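Local coordinates for hypothetical protein TM1631 (Thermotoga maritima, PDB 1VPQ) that is of unknown function but belongs to the DUF72 family, whose members are placed in the TIM-barrel clan, at residues 217-229 and 250-264. Residues are numbered along the deposited sequence; the frame is centred on the assembly and turned at random.
With SO4 (sulfate ion), chain B; SO4 (sulfate ion), chain C.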
# COMPACT_ATOMS: atom_id res chain seq x y z
N GLU A 217 -0.41 15.77 -4.23
CA GLU A 217 -1.15 15.16 -3.11
C GLU A 217 -2.36 16.01 -2.66
O GLU A 217 -3.00 15.70 -1.66
CB GLU A 217 -0.24 14.74 -1.92
CG GLU A 217 -0.99 13.94 -0.80
CD GLU A 217 -0.24 12.75 -0.18
OE1 GLU A 217 0.54 12.96 0.78
OE2 GLU A 217 -0.47 11.60 -0.60
N GLU A 218 -2.69 17.06 -3.42
CA GLU A 218 -4.01 17.69 -3.28
C GLU A 218 -5.11 16.73 -3.77
O GLU A 218 -6.27 16.83 -3.38
CB GLU A 218 -4.08 19.03 -4.03
CG GLU A 218 -3.11 20.09 -3.48
CD GLU A 218 -3.42 21.50 -3.98
OE1 GLU A 218 -4.50 21.71 -4.57
OE2 GLU A 218 -2.57 22.42 -3.78
N ARG A 219 -4.71 15.79 -4.62
CA ARG A 219 -5.56 14.68 -5.04
C ARG A 219 -6.06 13.82 -3.85
O ARG A 219 -7.20 13.33 -3.87
CB ARG A 219 -4.78 13.79 -6.02
CG ARG A 219 -5.38 12.43 -6.21
CD ARG A 219 -4.43 11.49 -6.89
NE ARG A 219 -4.55 11.53 -8.34
CZ ARG A 219 -4.06 10.60 -9.15
NH1 ARG A 219 -3.39 9.56 -8.66
NH2 ARG A 219 -4.22 10.73 -10.46
N TYR A 220 -5.19 13.64 -2.85
CA TYR A 220 -5.49 12.83 -1.66
C TYR A 220 -6.03 13.67 -0.49
O TYR A 220 -6.12 13.18 0.64
CB TYR A 220 -4.25 12.06 -1.23
CG TYR A 220 -3.69 11.16 -2.30
CD1 TYR A 220 -4.21 9.88 -2.51
CD2 TYR A 220 -2.62 11.57 -3.09
CE1 TYR A 220 -3.68 9.04 -3.50
CE2 TYR A 220 -2.09 10.75 -4.08
CZ TYR A 220 -2.62 9.49 -4.29
OH TYR A 220 -2.08 8.69 -5.27
N ASP A 221 -6.41 14.92 -0.75
CA ASP A 221 -7.04 15.75 0.27
C ASP A 221 -8.47 15.25 0.54
O ASP A 221 -9.42 15.61 -0.16
CB ASP A 221 -7.06 17.22 -0.14
CG ASP A 221 -7.66 18.11 0.92
OD1 ASP A 221 -7.85 17.65 2.07
OD2 ASP A 221 -7.93 19.29 0.61
N TYR A 222 -8.58 14.40 1.56
CA TYR A 222 -9.86 13.84 1.97
C TYR A 222 -9.74 13.29 3.39
O TYR A 222 -8.70 12.77 3.76
CB TYR A 222 -10.28 12.72 1.03
CG TYR A 222 -11.69 12.24 1.24
CD1 TYR A 222 -12.76 12.87 0.62
CD2 TYR A 222 -11.96 11.15 2.06
CE1 TYR A 222 -14.06 12.43 0.81
CE2 TYR A 222 -13.27 10.70 2.26
CZ TYR A 222 -14.31 11.35 1.62
OH TYR A 222 -15.61 10.92 1.80
N LEU A 223 -10.81 13.44 4.17
CA LEU A 223 -10.88 12.91 5.53
C LEU A 223 -12.13 12.06 5.67
O LEU A 223 -13.24 12.59 5.71
CB LEU A 223 -10.90 14.05 6.56
CG LEU A 223 -10.86 13.64 8.05
CD1 LEU A 223 -9.49 13.13 8.47
CD2 LEU A 223 -11.28 14.79 8.93
N TYR A 224 -11.95 10.74 5.73
CA TYR A 224 -13.06 9.82 5.92
C TYR A 224 -13.87 10.18 7.17
O TYR A 224 -13.31 10.49 8.22
CB TYR A 224 -12.55 8.39 6.06
CG TYR A 224 -12.12 7.74 4.77
CD1 TYR A 224 -13.05 7.13 3.93
CD2 TYR A 224 -10.77 7.69 4.40
CE1 TYR A 224 -12.66 6.51 2.75
CE2 TYR A 224 -10.37 7.08 3.21
CZ TYR A 224 -11.33 6.49 2.39
OH TYR A 224 -10.95 5.89 1.22
N SER A 225 -15.19 10.13 7.04
CA SER A 225 -16.10 10.25 8.18
C SER A 225 -16.08 8.97 9.00
O SER A 225 -15.75 7.90 8.48
CB SER A 225 -17.53 10.51 7.70
OG SER A 225 -18.14 9.34 7.17
N GLU A 226 -16.45 9.09 10.27
CA GLU A 226 -16.57 7.94 11.18
C GLU A 226 -17.56 6.90 10.65
O GLU A 226 -17.37 5.70 10.84
CB GLU A 226 -16.97 8.40 12.59
N GLU A 227 -18.61 7.37 9.98
CA GLU A 227 -19.62 6.49 9.39
C GLU A 227 -19.01 5.59 8.31
O GLU A 227 -19.25 4.37 8.30
CB GLU A 227 -20.77 7.30 8.79
CG GLU A 227 -21.51 8.21 9.77
CD GLU A 227 -22.53 7.47 10.65
OE1 GLU A 227 -22.16 6.46 11.31
OE2 GLU A 227 -23.71 7.92 10.70
N GLU A 228 -18.23 6.18 7.41
CA GLU A 228 -17.60 5.42 6.34
C GLU A 228 -16.44 4.54 6.82
O GLU A 228 -16.27 3.43 6.33
CB GLU A 228 -17.21 6.29 5.12
CG GLU A 228 -16.41 7.53 5.41
CD GLU A 228 -16.51 8.59 4.28
OE1 GLU A 228 -17.09 8.29 3.21
OE2 GLU A 228 -16.01 9.72 4.47
N LEU A 229 -15.68 5.01 7.81
CA LEU A 229 -14.66 4.16 8.45
C LEU A 229 -15.27 2.89 9.04
O LEU A 229 -14.70 1.81 8.91
CB LEU A 229 -13.91 4.92 9.53
CG LEU A 229 -13.05 6.09 9.04
CD1 LEU A 229 -12.66 6.96 10.21
CD2 LEU A 229 -11.82 5.62 8.27
N PHE A 250 -3.71 3.68 4.92
CA PHE A 250 -4.41 4.92 4.54
C PHE A 250 -3.47 5.83 3.77
O PHE A 250 -2.37 6.12 4.23
CB PHE A 250 -4.92 5.68 5.77
CG PHE A 250 -6.18 5.14 6.34
CD1 PHE A 250 -6.17 4.00 7.13
CD2 PHE A 250 -7.39 5.76 6.09
CE1 PHE A 250 -7.33 3.48 7.66
CE2 PHE A 250 -8.56 5.26 6.62
CZ PHE A 250 -8.53 4.11 7.41
N ASN A 251 -3.95 6.31 2.63
CA ASN A 251 -3.11 6.99 1.66
C ASN A 251 -3.48 8.45 1.47
O ASN A 251 -2.83 9.17 0.71
CB ASN A 251 -3.22 6.25 0.31
CG ASN A 251 -2.04 6.51 -0.60
OD1 ASN A 251 -0.91 6.69 -0.14
ND2 ASN A 251 -2.29 6.52 -1.90
N ASN A 252 -4.54 8.88 2.15
CA ASN A 252 -5.01 10.27 2.09
C ASN A 252 -4.17 11.15 2.99
O ASN A 252 -4.67 11.76 3.92
CB ASN A 252 -6.50 10.37 2.46
CG ASN A 252 -6.82 9.75 3.82
OD1 ASN A 252 -6.33 8.68 4.16
ND2 ASN A 252 -7.67 10.43 4.58
N CYS A 253 -2.87 11.21 2.69
CA CYS A 253 -1.86 11.72 3.63
C CYS A 253 -1.74 13.24 3.67
O CYS A 253 -1.00 13.78 4.50
CB CYS A 253 -0.48 11.10 3.31
SG CYS A 253 -0.33 9.31 3.75
N TYR A 254 -2.47 13.92 2.80
CA TYR A 254 -2.46 15.39 2.76
C TYR A 254 -2.86 15.96 4.13
O TYR A 254 -3.98 15.72 4.61
CB TYR A 254 -3.41 15.90 1.68
CG TYR A 254 -3.44 17.40 1.47
CD1 TYR A 254 -2.49 18.03 0.67
CD2 TYR A 254 -4.44 18.18 2.04
CE1 TYR A 254 -2.52 19.43 0.47
CE2 TYR A 254 -4.48 19.57 1.84
CZ TYR A 254 -3.52 20.18 1.06
OH TYR A 254 -3.57 21.55 0.86
N LYS A 255 -1.93 16.69 4.75
CA LYS A 255 -2.15 17.34 6.06
C LYS A 255 -2.54 16.37 7.19
O LYS A 255 -3.32 16.73 8.08
CB LYS A 255 -3.15 18.49 5.92
CG LYS A 255 -2.63 19.65 5.08
CD LYS A 255 -3.69 20.74 4.96
CE LYS A 255 -3.20 21.97 4.19
NZ LYS A 255 -3.10 23.16 5.06
N GLY A 256 -2.00 15.16 7.15
CA GLY A 256 -2.14 14.21 8.26
C GLY A 256 -3.48 13.51 8.35
O GLY A 256 -3.74 12.81 9.33
N GLN A 257 -4.32 13.69 7.34
CA GLN A 257 -5.65 13.11 7.31
C GLN A 257 -5.58 11.59 7.39
O GLN A 257 -6.36 10.97 8.11
CB GLN A 257 -6.42 13.60 6.08
CG GLN A 257 -6.93 15.03 6.27
CD GLN A 257 -7.36 15.73 5.00
OE1 GLN A 257 -6.69 15.65 3.97
NE2 GLN A 257 -8.47 16.47 5.08
N ALA A 258 -4.63 11.01 6.67
CA ALA A 258 -4.39 9.56 6.68
C ALA A 258 -4.08 9.05 8.09
O ALA A 258 -4.60 8.02 8.51
CB ALA A 258 -3.27 9.20 5.74
N ALA A 259 -3.21 9.76 8.79
CA ALA A 259 -2.82 9.41 10.16
C ALA A 259 -4.02 9.50 11.11
O ALA A 259 -4.24 8.59 11.90
CB ALA A 259 -1.69 10.29 10.62
N ILE A 260 -4.79 10.59 11.00
CA ILE A 260 -6.04 10.75 11.78
C ILE A 260 -6.96 9.56 11.56
O ILE A 260 -7.36 8.89 12.52
CB ILE A 260 -6.77 12.08 11.43
CG1 ILE A 260 -5.99 13.28 11.98
CG2 ILE A 260 -8.19 12.11 12.02
CD1 ILE A 260 -6.47 14.64 11.49
N ASN A 261 -7.29 9.29 10.31
CA ASN A 261 -8.18 8.18 9.97
C ASN A 261 -7.61 6.81 10.37
O ASN A 261 -8.35 5.93 10.81
CB ASN A 261 -8.51 8.17 8.47
CG ASN A 261 -9.42 9.33 8.05
OD1 ASN A 261 -9.42 9.72 6.89
ND2 ASN A 261 -10.19 9.87 8.99
N ALA A 262 -6.30 6.64 10.21
CA ALA A 262 -5.66 5.37 10.56
C ALA A 262 -5.73 5.12 12.06
O ALA A 262 -5.91 3.99 12.52
CB ALA A 262 -4.21 5.33 10.06
N LEU A 263 -5.57 6.20 12.82
CA LEU A 263 -5.71 6.18 14.28
C LEU A 263 -7.15 5.92 14.73
O LEU A 263 -7.38 5.26 15.74
CB LEU A 263 -5.22 7.49 14.89
CG LEU A 263 -3.71 7.76 14.86
CD1 LEU A 263 -3.44 9.20 15.19
CD2 LEU A 263 -2.96 6.84 15.82
N GLN A 264 -8.12 6.47 13.99
CA GLN A 264 -9.54 6.22 14.25
C GLN A 264 -9.85 4.76 13.99
O GLN A 264 -10.52 4.11 14.77
CB GLN A 264 -10.42 7.08 13.36
CG GLN A 264 -10.49 8.53 13.75
CD GLN A 264 -11.16 9.37 12.69
OE1 GLN A 264 -10.58 9.68 11.65
NE2 GLN A 264 -12.40 9.75 12.94
S SO4 B . -1.16 5.49 -5.10
O1 SO4 B . -1.94 4.36 -5.59
O2 SO4 B . -0.50 6.17 -6.22
O3 SO4 B . -2.06 6.42 -4.44
O4 SO4 B . -0.13 5.01 -4.19
S SO4 C . -2.92 7.41 -11.87
O1 SO4 C . -1.67 7.20 -11.13
O2 SO4 C . -2.77 8.49 -12.82
O3 SO4 C . -3.24 6.20 -12.62
O4 SO4 C . -4.01 7.72 -10.96
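The Y224 ring meets N261 OD1 at its edge, 3.5 Å from CD2, and carries Y222 CE2 over one face; the F250 ring takes L229 CD2 at its edge, with the backbone N261 C over one face. These groups join the loop leading into helix 226-240 of a TIM-barrel-like fold to the end of strand 245-250 and helix 257-270, illustrating how buried amides fasten a loop to a barrel. N252 ND2 gives a nearly straight bond (179°) to Y222 O at 2.7 Å, in its own amide plane, and a second bond to N261 OD1. That oxygen also accepts from Y224 N at 3.0 Å, the two donors arriving from opposite faces of its amide plane. An alanine at N261 is likely to leave Y224 N and one N252 hydrogen without their shared acceptor, and Q264 OE1 without its N261 donor. With Y254 CG anti to the backbone N (chi1 -177°), its ring meets E217 O (3.3 Å from Y254 CD1) and D221 CG (3.4 Å from Y254 CD2) obliquely on one side, K255 CG lying over the opposite face. N251 ND2, hydrogen-bonded to H205 ND1, lies 2.6 Å from chain B sulfate O3 and 3.3 Å from Y220 CE1.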